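Local coordinates for MATE family efflux transporter (Vibrio cholerae, PDB 6IDP), which probably exports drugs and other toxic compounds across the bacterial membrane, with an H+-dependent conformational change, and is captured here in its straight form, at residues F127-I130 with D131-W134; L135-L138 with A139-W142. All blocks are in the same frame, centred on the assembly; numbering follows the deposited sequence.

Interaction 1 of 2, residues F127-I130 with D131-W134; sequences FAII and DHYW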
loop_
_atom_site.group_PDB
_atom_site.type_symbol
_atom_site.label_atom_id
_atom_site.label_comp_id
_atom_site.label_asym_id
_atom_site.label_seq_id
_atom_site.Cartn_x
_atom_site.Cartn_y
_atom_site.Cartn_z
ATOM N N PHE A 127 15.964 21.831 10.893
ATOM C CA PHE A 127 16.033 22.523 9.607
ATOM C C PHE A 127 17.405 22.407 8.935
ATOM O O PHE A 127 17.496 22.295 7.710
ATOM C CB PHE A 127 15.671 24.003 9.792
ATOM C CG PHE A 127 14.207 24.253 10.084
ATOM C CD1 PHE A 127 13.575 23.643 11.157
ATOM C CD2 PHE A 127 13.473 25.125 9.297
ATOM C CE1 PHE A 127 12.238 23.882 11.426
ATOM C CE2 PHE A 127 12.135 25.369 9.562
ATOM C CZ PHE A 127 11.518 24.746 10.629
ATOM N N ALA A 128 18.464 22.431 9.741
ATOM C CA ALA A 128 19.830 22.335 9.234
ATOM C C ALA A 128 20.077 21.024 8.489
ATOM O O ALA A 128 20.758 20.999 7.463
ATOM C CB ALA A 128 20.824 22.483 10.377
ATOM N N ILE A 129 19.518 19.938 9.013
ATOM C CA ILE A 129 19.694 18.620 8.415
ATOM C C ILE A 129 18.770 18.422 7.209
ATOM O O ILE A 129 19.172 17.837 6.204
ATOM C CB ILE A 129 19.442 17.501 9.447
ATOM C CG1 ILE A 129 20.342 17.691 10.671
ATOM C CG2 ILE A 129 19.680 16.133 8.829
ATOM C CD1 ILE A 129 20.223 16.581 11.697
ATOM N N ILE A 130 17.541 18.925 7.309
ATOM C CA ILE A 130 16.555 18.784 6.236
ATOM C C ILE A 130 16.989 19.521 4.964
ATOM O O ILE A 130 16.680 19.085 3.850
ATOM C CB ILE A 130 15.155 19.284 6.695
ATOM C CG1 ILE A 130 14.237 18.100 7.008
ATOM C CG2 ILE A 130 14.487 20.150 5.637
ATOM C CD1 ILE A 130 14.808 17.128 8.003
ATOM N N ASP A 131 17.725 20.618 5.134
ATOM C CA ASP A 131 18.203 21.420 4.007
ATOM C C ASP A 131 18.971 20.596 2.979
ATOM O O ASP A 131 18.888 20.855 1.778
ATOM C CB ASP A 131 19.089 22.570 4.502
ATOM C CG ASP A 131 18.323 23.869 4.674
ATOM O OD1 ASP A 131 17.269 24.032 4.024
ATOM O OD2 ASP A 131 18.782 24.730 5.452
ATOM N N HIS A 132 19.714 19.599 3.447
ATOM C CA HIS A 132 20.469 18.749 2.538
ATOM C C HIS A 132 19.881 17.339 2.432
ATOM O O HIS A 132 20.023 16.682 1.399
ATOM C CB HIS A 132 21.940 18.680 2.965
ATOM C CG HIS A 132 22.146 18.197 4.366
ATOM N ND1 HIS A 132 22.255 16.861 4.682
ATOM C CD2 HIS A 132 22.271 18.872 5.533
ATOM C CE1 HIS A 132 22.434 16.732 5.986
ATOM N NE2 HIS A 132 22.448 17.938 6.524
ATOM N N TYR A 133 19.210 16.877 3.483
ATOM C CA TYR A 133 18.654 15.527 3.469
ATOM C C TYR A 133 17.510 15.381 2.467
ATOM O O TYR A 133 17.432 14.379 1.760
ATOM C CB TYR A 133 18.173 15.111 4.863
ATOM C CG TYR A 133 17.535 13.738 4.884
ATOM C CD1 TYR A 133 18.199 12.637 4.358
ATOM C CD2 TYR A 133 16.271 13.543 5.427
ATOM C CE1 TYR A 133 17.621 11.381 4.367
ATOM C CE2 TYR A 133 15.686 12.286 5.443
ATOM C CZ TYR A 133 16.368 11.211 4.913
ATOM O OH TYR A 133 15.795 9.960 4.925
ATOM N N TRP A 134 16.631 16.378 2.400
ATOM C CA TRP A 134 15.474 16.297 1.510
ATOM C C TRP A 134 15.868 16.369 0.039
ATOM O O TRP A 134 15.136 15.887 -0.821
ATOM C CB TRP A 134 14.460 17.398 1.831
ATOM C CG TRP A 134 13.548 17.050 2.969
ATOM C CD1 TRP A 134 13.759 16.099 3.922
ATOM C CD2 TRP A 134 12.275 17.640 3.265
ATOM N NE1 TRP A 134 12.701 16.064 4.798
ATOM C CE2 TRP A 134 11.777 17.002 4.418
ATOM C CE3 TRP A 134 11.510 18.650 2.672
ATOM C CZ2 TRP A 134 10.551 17.337 4.988
ATOM C CZ3 TRP A 134 10.291 18.981 3.240
ATOM C CH2 TRP A 134 9.825 18.327 4.386
#

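Interaction 2 of 2, residues L135-L138 with A139-W142; sequences LWWL and ASAW. With OLC ((2R)-2,3-dihydroxypropyl (9Z)-octadec-9-enoate), chain R.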
loop_
_atom_site.group_PDB
_atom_site.type_symbol
_atom_site.label_atom_id
_atom_site.label_comp_id
_atom_site.label_asym_id
_atom_site.label_seq_id
_atom_site.Cartn_x
_atom_site.Cartn_y
_atom_site.Cartn_z
ATOM N N LEU A 135 17.016 16.972 -0.248
ATOM C CA LEU A 135 17.542 16.973 -1.608
ATOM C C LEU A 135 17.744 15.540 -2.084
ATOM O O LEU A 135 17.198 15.130 -3.113
ATOM C CB LEU A 135 18.856 17.753 -1.685
ATOM C CG LEU A 135 18.717 19.269 -1.545
ATOM C CD1 LEU A 135 20.079 19.945 -1.543
ATOM C CD2 LEU A 135 17.840 19.818 -2.659
ATOM N N TRP A 136 18.516 14.778 -1.318
ATOM C CA TRP A 136 18.757 13.377 -1.634
ATOM C C TRP A 136 17.490 12.542 -1.495
ATOM O O TRP A 136 17.224 11.663 -2.317
ATOM C CB TRP A 136 19.853 12.807 -0.735
ATOM C CG TRP A 136 21.190 13.457 -0.919
ATOM C CD1 TRP A 136 21.768 14.387 -0.104
ATOM C CD2 TRP A 136 22.120 13.223 -1.984
ATOM N NE1 TRP A 136 22.999 14.746 -0.596
ATOM C CE2 TRP A 136 23.239 14.046 -1.749
ATOM C CE3 TRP A 136 22.113 12.399 -3.113
ATOM C CZ2 TRP A 136 24.339 14.068 -2.602
ATOM C CZ3 TRP A 136 23.209 12.421 -3.957
ATOM C CH2 TRP A 136 24.305 13.249 -3.698
ATOM N N TRP A 137 16.706 12.815 -0.457
ATOM C CA TRP A 137 15.549 11.978 -0.166
ATOM C C TRP A 137 14.420 12.149 -1.180
ATOM O O TRP A 137 13.807 11.168 -1.589
ATOM C CB TRP A 137 15.014 12.243 1.245
ATOM C CG TRP A 137 13.890 11.320 1.558
ATOM C CD1 TRP A 137 13.984 10.063 2.075
ATOM C CD2 TRP A 137 12.498 11.557 1.325
ATOM N NE1 TRP A 137 12.735 9.508 2.196
ATOM C CE2 TRP A 137 11.805 10.405 1.740
ATOM C CE3 TRP A 137 11.771 12.635 0.813
ATOM C CZ2 TRP A 137 10.420 10.300 1.661
ATOM C CZ3 TRP A 137 10.397 12.529 0.734
ATOM C CH2 TRP A 137 9.736 11.371 1.157
ATOM N N LEU A 138 14.134 13.387 -1.568
ATOM C CA LEU A 138 13.109 13.634 -2.579
ATOM C C LEU A 138 13.518 13.017 -3.912
ATOM O O LEU A 138 12.673 12.551 -4.679
ATOM C CB LEU A 138 12.845 15.134 -2.745
ATOM C CG LEU A 138 11.945 15.767 -1.680
ATOM C CD1 LEU A 138 11.964 17.285 -1.777
ATOM C CD2 LEU A 138 10.524 15.236 -1.813
ATOM N N ALA A 139 14.821 13.006 -4.176
ATOM C CA ALA A 139 15.358 12.373 -5.375
ATOM C C ALA A 139 15.121 10.866 -5.340
ATOM O O ALA A 139 14.840 10.246 -6.364
ATOM C CB ALA A 139 16.840 12.674 -5.514
ATOM N N SER A 140 15.243 10.283 -4.151
ATOM C CA SER A 140 14.987 8.862 -3.955
ATOM C C SER A 140 13.497 8.566 -4.060
ATOM O O SER A 140 13.101 7.493 -4.514
ATOM C CB SER A 140 15.520 8.396 -2.595
ATOM O OG SER A 140 14.752 8.944 -1.539
ATOM N N ALA A 141 12.675 9.519 -3.635
ATOM C CA ALA A 141 11.229 9.363 -3.720
ATOM C C ALA A 141 10.775 9.364 -5.178
ATOM O O ALA A 141 9.890 8.598 -5.561
ATOM C CB ALA A 141 10.527 10.463 -2.938
ATOM N N TRP A 142 11.388 10.224 -5.987
ATOM C CA TRP A 142 11.047 10.307 -7.401
ATOM C C TRP A 142 11.454 9.031 -8.125
ATOM O O TRP A 142 10.686 8.480 -8.912
ATOM C CB TRP A 142 11.714 11.520 -8.057
ATOM C CG TRP A 142 11.308 11.713 -9.493
ATOM C CD1 TRP A 142 10.271 12.470 -9.956
ATOM C CD2 TRP A 142 11.927 11.133 -10.649
ATOM N NE1 TRP A 142 10.206 12.398 -11.326
ATOM C CE2 TRP A 142 11.211 11.583 -11.776
ATOM C CE3 TRP A 142 13.016 10.275 -10.839
ATOM C CZ2 TRP A 142 11.552 11.206 -13.077
ATOM C CZ3 TRP A 142 13.351 9.902 -12.130
ATOM C CH2 TRP A 142 12.621 10.367 -13.231
HETATM C C18 OLC R . 13.731 14.482 -10.507
HETATM C C10 OLC R . 14.503 21.071 -6.349
HETATM C C9 OLC R . 14.934 22.348 -6.446
HETATM C C17 OLC R . 14.130 14.490 -9.047
HETATM C C11 OLC R . 15.102 20.121 -5.334
HETATM C C8 OLC R . 16.028 22.873 -5.539
HETATM C C16 OLC R . 13.435 15.634 -8.340
HETATM C C12 OLC R . 14.061 19.104 -4.913
HETATM C C7 OLC R . 16.263 24.340 -5.827
HETATM C C15 OLC R . 14.116 15.923 -7.018
HETATM C C13 OLC R . 14.493 17.716 -5.339
HETATM C C6 OLC R . 16.897 24.996 -4.620
HETATM C C14 OLC R . 13.618 17.249 -6.482
HETATM C C5 OLC R . 16.284 26.361 -4.400
#

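Interaction 1 of 2, residues F127-I130 with D131-W134
Ile130 and Trp134, one turn apart on helix 124-156, lie side by side and point the same way, and this pair forms the tight half of the contact. CG1 of Ile130 rests over the indole face in a CH-pi contact, 3.7 Å from the centroid of the five-membered ring and only 25° off its normal; its nearest ring atom is Trp134 NE1, at 3.4 Å. In the backbone of the same pair, Trp134 N donates to Ile130 O at 3.1 Å. Leu117 and Ala49 touch Ile130 from helices 113-119 and 44-51, so the isoleucine is buried.

His132, three residues after Ile129, lays its imidazole across a carbonyl. With CG set between the backbone N and the carbonyl carbon (chi1 57°), the ring folds back until Ile129 O stands 3.2 Å above its plane, over the centre. That oxygen also accepts Tyr133 N at 2.9 Å and, weakly, His132 N. CG2 of Ile129 approaches the ring at 4.0 Å from His132 CE1. His132 ND1 is hydrogen-bonded to Asp190, which, with the carbonyl over the face, would limit the ring's rotation.

Toward the start of the helix the packing loosens. Ala128 is exposed and its methyl points away, while Phe127 sends its ring off to helix 113-119. Here the backbone bond from Asp131 N to Phe127 O, 3.1 Å, carries the contact, and the Asp131 carboxylate turns to a salt bridge with Arg113. The chemistry thus divides: a carbonyl covers one imidazole face while Asp190 satisfies ND1, whereas Ile130 meets the indole through apolar CH-pi packing, leaving Trp134 NE1 a weak hydrogen bond to Thr53.

Interaction 2 of 2, residues L135-L138 with A139-W142
Ser140 turns its hydroxyl back onto the carbonyl of Trp137, three residues earlier, so closely that OG is modelled only 2.4 Å from Trp137 O. The contact is assigned as a very short hydrogen bond donated by the serine, though its exact length is doubtful. A chi1 of 69° places OG between the backbone N and the carbonyl carbon of its own residue, facing the preceding turn. The same carbonyl takes the regular helical bond from Ala141 N at 2.9 Å, so two donors appear to share it. OG also lies over a face of the Trp137 indole, 3.9 Å from CD1, and CB of Ala141 sits over a face toward the rim, 4.2 Å from Trp137 CZ3.

Away from the buried Trp137 and Ser140, a monoolein acyl chain runs along the helix. It passes Leu135 CD2 at 3.8 Å from its C11, brushes Leu138, and ends with C18 over the Trp142 ring, 3.8 Å from CD2. Trp142 NE1 meanwhile donates to Gly99 O on helix 84-111. The serine hydroxyl thus appears to be satisfied within the helix, if the very short bond is taken at face value, while leucine and tryptophan surfaces offer an apolar bed to lipid.

The two interactions occupy adjoining eight-residue stretches of helix 124-156, each about two turns, with centres about 12 Å apart, and together they follow one helix from near its beginning toward the middle of the chain. Interaction 1 lies farther out, about 27 Å from the chain centre against 19 Å, and its polar side chains reach charged partners on neighbouring helices. In interaction 2 the serine hydroxyl appears to bond within the helix, and apolar side chains turn to lipid. Each is partly buried, with three buried residues among eight. Tyr133 and Trp137, whose rings meet with planes at about 45°, bridge the junction between the stretches. Asp190 serves both, hydrogen-bonding to His132 and touching Trp136, so helix 189-213 packs along the two contacts.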